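PDB 6C72: particle-associated glycoside hydrolase from Acinetobacter phage Fri1, which depolymerises the capsular polysaccharide of Acinetobacter baumannii as the tailspike of the phage, helping it enter the host cell. Local coordinates for the interface of chains A and B. Coordinates in Å, arbitrary orientation; residue numbers count along the deposited sequence, not the author numbering. Chains: chain A/B, Particle-associated glycoside hydrolase.

Contact 1: the interface of chains A and B. Residues chain A 255, 278-279, 314; chain B 284, 319, 352, 354.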
ATOM      1  N   SER A 255      14.677 -12.744  -5.400  1.00 28.13           N
ATOM      2  CA  SER A 255      13.529 -11.978  -4.941  1.00 28.12           C
ATOM      3  C   SER A 255      13.829 -11.310  -3.609  1.00 29.50           C
ATOM      4  O   SER A 255      14.853 -11.567  -2.971  1.00 30.56           O
ATOM      5  CB  SER A 255      12.293 -12.874  -4.808  1.00 28.61           C
ATOM      6  OG  SER A 255      12.455 -13.790  -3.735  1.00 30.24           O
ATOM      7  N   HIS A 278      11.681 -10.871  -8.875  1.00 27.19           N
ATOM      8  CA  HIS A 278      10.391 -10.359  -8.437  1.00 27.59           C
ATOM      9  C   HIS A 278      10.504  -9.849  -7.006  1.00 27.46           C
ATOM     10  O   HIS A 278      11.465 -10.142  -6.291  1.00 27.23           O
ATOM     11  CB  HIS A 278       9.252 -11.400  -8.596  1.00 28.70           C
ATOM     12  CG  HIS A 278       9.359 -12.599  -7.701  1.00 29.32           C
ATOM     13  ND1 HIS A 278       8.717 -12.681  -6.484  1.00 29.93           N
ATOM     14  CD2 HIS A 278       9.989 -13.787  -7.868  1.00 29.59           C
ATOM     15  CE1 HIS A 278       8.969 -13.851  -5.927  1.00 30.54           C
ATOM     16  NE2 HIS A 278       9.734 -14.543  -6.749  1.00 30.33           N
ATOM     17  N   ASP A 279       9.525  -9.021  -6.631  1.00 27.69           N
ATOM     18  CA  ASP A 279       9.399  -8.420  -5.302  1.00 27.76           C
ATOM     19  C   ASP A 279      10.650  -7.610  -4.943  1.00 26.86           C
ATOM     20  O   ASP A 279      11.420  -7.943  -4.047  1.00 26.84           O
ATOM     21  CB  ASP A 279       9.075  -9.487  -4.255  1.00 28.66           C
ATOM     22  CG  ASP A 279       7.610  -9.915  -4.304  1.00 29.78           C
ATOM     23  OD1 ASP A 279       7.243 -10.843  -5.071  1.00 30.28           O
ATOM     24  OD2 ASP A 279       6.811  -9.293  -3.576  1.00 30.29           O
ATOM     25  N   ASN A 314       6.234  -7.465  -9.605  1.00 22.88           N
ATOM     26  CA  ASN A 314       6.177  -7.034  -8.205  1.00 22.71           C
ATOM     27  C   ASN A 314       7.358  -6.114  -7.875  1.00 22.33           C
ATOM     28  O   ASN A 314       8.267  -6.458  -7.129  1.00 22.26           O
ATOM     29  CB  ASN A 314       6.135  -8.247  -7.253  1.00 22.91           C
ATOM     30  CG  ASN A 314       4.994  -9.238  -7.584  1.00 23.39           C
ATOM     31  OD1 ASN A 314       4.056  -8.906  -8.314  1.00 23.61           O
ATOM     32  ND2 ASN A 314       5.051 -10.438  -7.002  1.00 23.62           N
TER
ATOM     33  N   ASN B 284       8.035 -12.656   2.718  1.00 35.38           N
ATOM     34  CA  ASN B 284       8.930 -13.680   2.193  1.00 35.76           C
ATOM     35  C   ASN B 284       9.088 -14.844   3.173  1.00 36.00           C
ATOM     36  O   ASN B 284      10.183 -15.361   3.383  1.00 36.30           O
ATOM     37  CB  ASN B 284      10.282 -13.076   1.827  1.00 35.90           C
ATOM     38  CG  ASN B 284      11.054 -13.940   0.877  1.00 36.28           C
ATOM     39  OD1 ASN B 284      10.472 -14.573  -0.011  1.00 36.45           O
ATOM     40  ND2 ASN B 284      12.377 -14.009   1.067  1.00 36.43           N
ATOM     41  N   ASN B 319       4.359 -11.828  -0.480  1.00 25.59           N
ATOM     42  CA  ASN B 319       5.319 -12.717  -1.110  1.00 25.83           C
ATOM     43  C   ASN B 319       5.591 -13.933  -0.224  1.00 25.88           C
ATOM     44  O   ASN B 319       6.736 -14.286   0.054  1.00 26.09           O
ATOM     45  CB  ASN B 319       6.610 -11.966  -1.429  1.00 26.05           C
ATOM     46  CG  ASN B 319       7.557 -12.785  -2.273  1.00 26.37           C
ATOM     47  OD1 ASN B 319       7.132 -13.670  -3.012  1.00 26.42           O
ATOM     48  ND2 ASN B 319       8.849 -12.529  -2.134  1.00 26.64           N
ATOM     49  N   ASN B 352       0.912 -10.996  -3.520  1.00 26.39           N
ATOM     50  CA  ASN B 352       2.040 -11.658  -4.181  1.00 26.49           C
ATOM     51  C   ASN B 352       2.313 -13.044  -3.584  1.00 26.47           C
ATOM     52  O   ASN B 352       3.454 -13.504  -3.550  1.00 26.69           O
ATOM     53  CB  ASN B 352       3.312 -10.791  -4.118  1.00 26.70           C
ATOM     54  CG  ASN B 352       3.081  -9.353  -4.605  1.00 26.87           C
ATOM     55  OD1 ASN B 352       2.049  -9.039  -5.206  1.00 26.90           O
ATOM     56  ND2 ASN B 352       4.053  -8.481  -4.357  1.00 27.07           N
ATOM     57  N   ARG B 354       1.835 -17.316  -2.985  1.00 26.10           N
ATOM     58  CA  ARG B 354       1.744 -18.510  -3.811  1.00 26.39           C
ATOM     59  C   ARG B 354       1.150 -19.650  -2.996  1.00 26.53           C
ATOM     60  O   ARG B 354       1.687 -20.026  -1.950  1.00 26.60           O
ATOM     61  CB  ARG B 354       3.111 -18.882  -4.396  1.00 26.65           C
ATOM     62  CG  ARG B 354       3.506 -17.955  -5.541  1.00 26.64           C
ATOM     63  CD  ARG B 354       4.950 -18.086  -5.959  1.00 26.92           C
ATOM     64  NE  ARG B 354       5.892 -17.835  -4.866  1.00 26.92           N
ATOM     65  CZ  ARG B 354       6.103 -16.656  -4.273  1.00 26.70           C
ATOM     66  NH1 ARG B 354       5.416 -15.566  -4.630  1.00 26.47           N
ATOM     67  NH2 ARG B 354       6.993 -16.568  -3.293  1.00 26.75           N
TER
HETATM   68  O   HOH W   1      10.384 -15.220  -2.463  1.00 46.00           O
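A:Asp279 lies between B:Asn319 and B:Asn352 and touches both. Its carboxylate stacks on the amide of B:Asn319, with the two planes 6° apart and the CG atoms 3.5 Å from each other. B:Asn319 reaches this face with CG anti to its backbone N (chi1 -171°). The two carboxylate oxygens then take separate tasks. OD2 accepts a hydrogen bond from B:Asn352 ND2 across the interface, at 3.0 Å. This donor comes from the syn side but lies 31° out of the carboxylate plane. OD1 is held within chain A by two donors. A:His278 ND1 gives an almost straight bond of 2.7 Å to the anti lone pair of A:Asp279 OD1. A:Asn314 ND2 reaches the same oxygen from above the carboxylate plane. Together they should fix the rotation of the carboxylate. A:Asn314 also meets B:Asn352 tip to tip, and their nearly parallel amides stack with the CG atoms 3.5 Å apart. On the other chain, B:Arg354 grips B:Asn319 OD1 end-on. NH1 comes almost in line with the C=O bond, and NH2 comes from above the carbonyl plane at 2.9 Å from OD1. This second-shell arginine probably helps to orient the amide that stacks on A:Asp279. Its charge, with NH1 5.1 Å from A:Asp279 OD1, may help stabilise that carboxylate. At the margin, a water joins A:Ser255 OG to B:Asn284 OD1. A:His278 is a known zinc-binding position of this protein, but no zinc is bound to it here. The site lies along facing turns of two beta-helix domains. A:Asp279, A:Asn314, B:Asn284, B:Asn319 and B:Asn352 all have positive phi. A:Asn314 lies within strand 312-318, and the others sit in the short breaks between strands.

Contact 2: the interface of chains A and B. Residues chain A 193-195, 249; chain B 163, 168-171.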
ATOM      1  N   PRO A 193      25.919 -14.635  -6.567  1.00 31.65           N
ATOM      2  CA  PRO A 193      25.557 -15.851  -7.306  1.00 31.88           C
ATOM      3  C   PRO A 193      24.183 -16.356  -6.907  1.00 32.64           C
ATOM      4  O   PRO A 193      23.628 -15.978  -5.874  1.00 33.24           O
ATOM      5  CB  PRO A 193      26.633 -16.868  -6.896  1.00 32.19           C
ATOM      6  CG  PRO A 193      27.733 -16.078  -6.363  1.00 31.91           C
ATOM      7  CD  PRO A 193      27.117 -14.833  -5.741  1.00 31.85           C
ATOM      8  N   GLU A 194      23.651 -17.251  -7.738  1.00 35.01           N
ATOM      9  CA  GLU A 194      22.424 -17.944  -7.377  1.00 35.64           C
ATOM     10  C   GLU A 194      22.644 -18.733  -6.090  1.00 36.45           C
ATOM     11  O   GLU A 194      23.760 -19.157  -5.779  1.00 36.47           O
ATOM     12  CB  GLU A 194      21.959 -18.860  -8.511  1.00 35.45           C
ATOM     13  CG  GLU A 194      22.932 -19.994  -8.862  1.00 35.41           C
ATOM     14  CD  GLU A 194      23.985 -19.578  -9.874  1.00 34.77           C
ATOM     15  OE1 GLU A 194      24.203 -18.350 -10.020  1.00 34.35           O
ATOM     16  OE2 GLU A 194      24.586 -20.480 -10.512  1.00 34.71           O
ATOM     17  N   ASN A 195      21.572 -18.881  -5.317  1.00 32.13           N
ATOM     18  CA  ASN A 195      21.554 -19.546  -4.019  1.00 33.10           C
ATOM     19  C   ASN A 195      22.356 -18.818  -2.942  1.00 33.48           C
ATOM     20  O   ASN A 195      22.522 -19.358  -1.840  1.00 34.36           O
ATOM     21  CB  ASN A 195      22.010 -21.006  -4.111  1.00 33.28           C
ATOM     22  CG  ASN A 195      20.941 -21.895  -4.698  1.00 33.33           C
ATOM     23  OD1 ASN A 195      19.753 -21.715  -4.407  1.00 33.70           O
ATOM     24  ND2 ASN A 195      21.343 -22.871  -5.510  1.00 33.42           N
ATOM     25  N   LYS A 249      18.140 -17.118 -12.057  1.00 28.97           N
ATOM     26  CA  LYS A 249      18.137 -18.280 -12.930  1.00 29.83           C
ATOM     27  C   LYS A 249      16.908 -19.136 -12.656  1.00 30.52           C
ATOM     28  O   LYS A 249      16.266 -19.026 -11.605  1.00 30.45           O
ATOM     29  CB  LYS A 249      19.408 -19.123 -12.757  1.00 30.31           C
ATOM     30  CG  LYS A 249      20.672 -18.394 -13.109  1.00 29.91           C
ATOM     31  CD  LYS A 249      21.890 -19.306 -12.974  1.00 30.60           C
ATOM     32  CE  LYS A 249      23.185 -18.547 -13.241  1.00 30.37           C
ATOM     33  NZ  LYS A 249      24.358 -19.447 -13.171  1.00 31.23           N
TER
ATOM     34  N   ILE B 163      29.258 -19.304 -13.281  1.00 34.50           N
ATOM     35  CA  ILE B 163      28.111 -18.631 -12.682  1.00 33.93           C
ATOM     36  C   ILE B 163      27.582 -17.555 -13.620  1.00 34.28           C
ATOM     37  O   ILE B 163      26.364 -17.412 -13.806  1.00 34.18           O
ATOM     38  CB  ILE B 163      28.493 -18.057 -11.305  1.00 33.41           C
ATOM     39  CG1 ILE B 163      28.752 -19.195 -10.312  1.00 33.12           C
ATOM     40  CG2 ILE B 163      27.413 -17.134 -10.798  1.00 32.95           C
ATOM     41  CD1 ILE B 163      29.275 -18.740  -8.963  1.00 32.77           C
ATOM     42  N   THR B 168      22.146 -22.586 -16.381  1.00 38.25           N
ATOM     43  CA  THR B 168      21.880 -23.615 -15.394  1.00 37.55           C
ATOM     44  C   THR B 168      22.477 -23.223 -14.042  1.00 36.83           C
ATOM     45  O   THR B 168      23.326 -22.330 -13.937  1.00 36.93           O
ATOM     46  CB  THR B 168      22.432 -24.964 -15.870  1.00 37.99           C
ATOM     47  OG1 THR B 168      23.851 -24.868 -16.084  1.00 38.39           O
ATOM     48  CG2 THR B 168      21.761 -25.360 -17.184  1.00 38.69           C
ATOM     49  N   VAL B 169      22.002 -23.890 -12.993  1.00 38.78           N
ATOM     50  CA  VAL B 169      22.476 -23.585 -11.653  1.00 38.17           C
ATOM     51  C   VAL B 169      23.888 -24.126 -11.497  1.00 38.53           C
ATOM     52  O   VAL B 169      24.127 -25.333 -11.634  1.00 38.81           O
ATOM     53  CB  VAL B 169      21.541 -24.170 -10.593  1.00 37.41           C
ATOM     54  CG1 VAL B 169      22.102 -23.903  -9.188  1.00 36.91           C
ATOM     55  CG2 VAL B 169      20.150 -23.591 -10.767  1.00 37.03           C
ATOM     56  N   VAL B 170      24.829 -23.236 -11.210  1.00 36.17           N
ATOM     57  CA  VAL B 170      26.212 -23.606 -10.953  1.00 36.51           C
ATOM     58  C   VAL B 170      26.539 -23.497  -9.471  1.00 36.03           C
ATOM     59  O   VAL B 170      27.171 -24.389  -8.897  1.00 36.16           O
ATOM     60  CB  VAL B 170      27.189 -22.759 -11.800  1.00 37.08           C
ATOM     61  CG1 VAL B 170      28.642 -23.113 -11.452  1.00 37.41           C
ATOM     62  CG2 VAL B 170      26.926 -22.971 -13.288  1.00 37.70           C
ATOM     63  N   GLN B 171      26.133 -22.400  -8.836  1.00 32.81           N
ATOM     64  CA  GLN B 171      26.342 -22.244  -7.402  1.00 32.38           C
ATOM     65  C   GLN B 171      25.217 -22.981  -6.693  1.00 31.99           C
ATOM     66  O   GLN B 171      24.119 -22.451  -6.518  1.00 31.34           O
ATOM     67  CB  GLN B 171      26.393 -20.775  -7.006  1.00 32.02           C
ATOM     68  CG  GLN B 171      27.180 -20.513  -5.737  1.00 31.93           C
ATOM     69  CD  GLN B 171      26.662 -21.288  -4.548  1.00 31.54           C
ATOM     70  OE1 GLN B 171      27.260 -22.283  -4.143  1.00 31.98           O
ATOM     71  NE2 GLN B 171      25.537 -20.854  -3.991  1.00 31.01           N
TER
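The carboxylate of A:Glu194 enters the loop after helix 160-165 of chain B and caps two successive backbone N-H groups. Its OE2 accepts from B:Val170 N at 2.9 Å, on the anti lone pair. B:Gln171 N approaches the same oxygen from one face of the carboxylate, in a nearly straight bond. A:Lys249 NZ approaches from the opposite face and forms a salt bridge with A:Glu194 OE2 at 2.9 Å. Three donors thus grip one oxygen. They would be expected to favour a charged carboxylate. CG of A:Glu194 lies between its backbone N and carbonyl carbon (chi1 63°), and the chain bends at chi2, which brings the acid to that loop. A:Lys249 is extended beyond CG and comes in alongside the acid. Its ammonium also bonds to backbone oxygens of chain B: B:Ile163 O at 2.9 Å, on a lone pair in the carbonyl plane, and B:Thr168 O at a longer 3.2 Å. One lysine therefore ties the acid to two points of the partner backbone.

B:Gln171 flanks this tight centre. Its NE2 reaches the main-chain A:Glu194 O at 3.0 Å. A:Asn195 ND2 returns a bond of 3.0 Å to B:Gln171 O, so the two chains exchange amide-to-backbone bonds. The apolar margin is looser. A:Pro193 CB meets the tip of B:Ile163, CD1, at 3.8 Å, and the CG of B:Gln171 lies at a similar distance. B:Val169 CG1 lies 4.0 Å from A:Glu194 CG. On chain A the contact comes from loops: residues 193-195 follow strand 191-192, and A:Lys249 follows strand 244-247. On chain B it uses helix 160-165 and the loop that follows it.

The centres of contact 1 and contact 2 lie about 19 Å apart along the same interface, and they share no residue. Chain A supplies loop residues to contact 2, and strand residues with a loop residue, A:Asp279, to contact 1. A:Lys249 of contact 2 and A:Ser255 of contact 1 are only six residues apart. Chain B uses distant stretches: residues 163-171 for contact 2 and residues 284, 319, 352 and 354 for contact 1. The chains therefore meet through different surfaces, not as an exact two-fold. This fits the three-copy deposited assembly and the trimers usual for tailspikes, in which both contacts would recur around the axis.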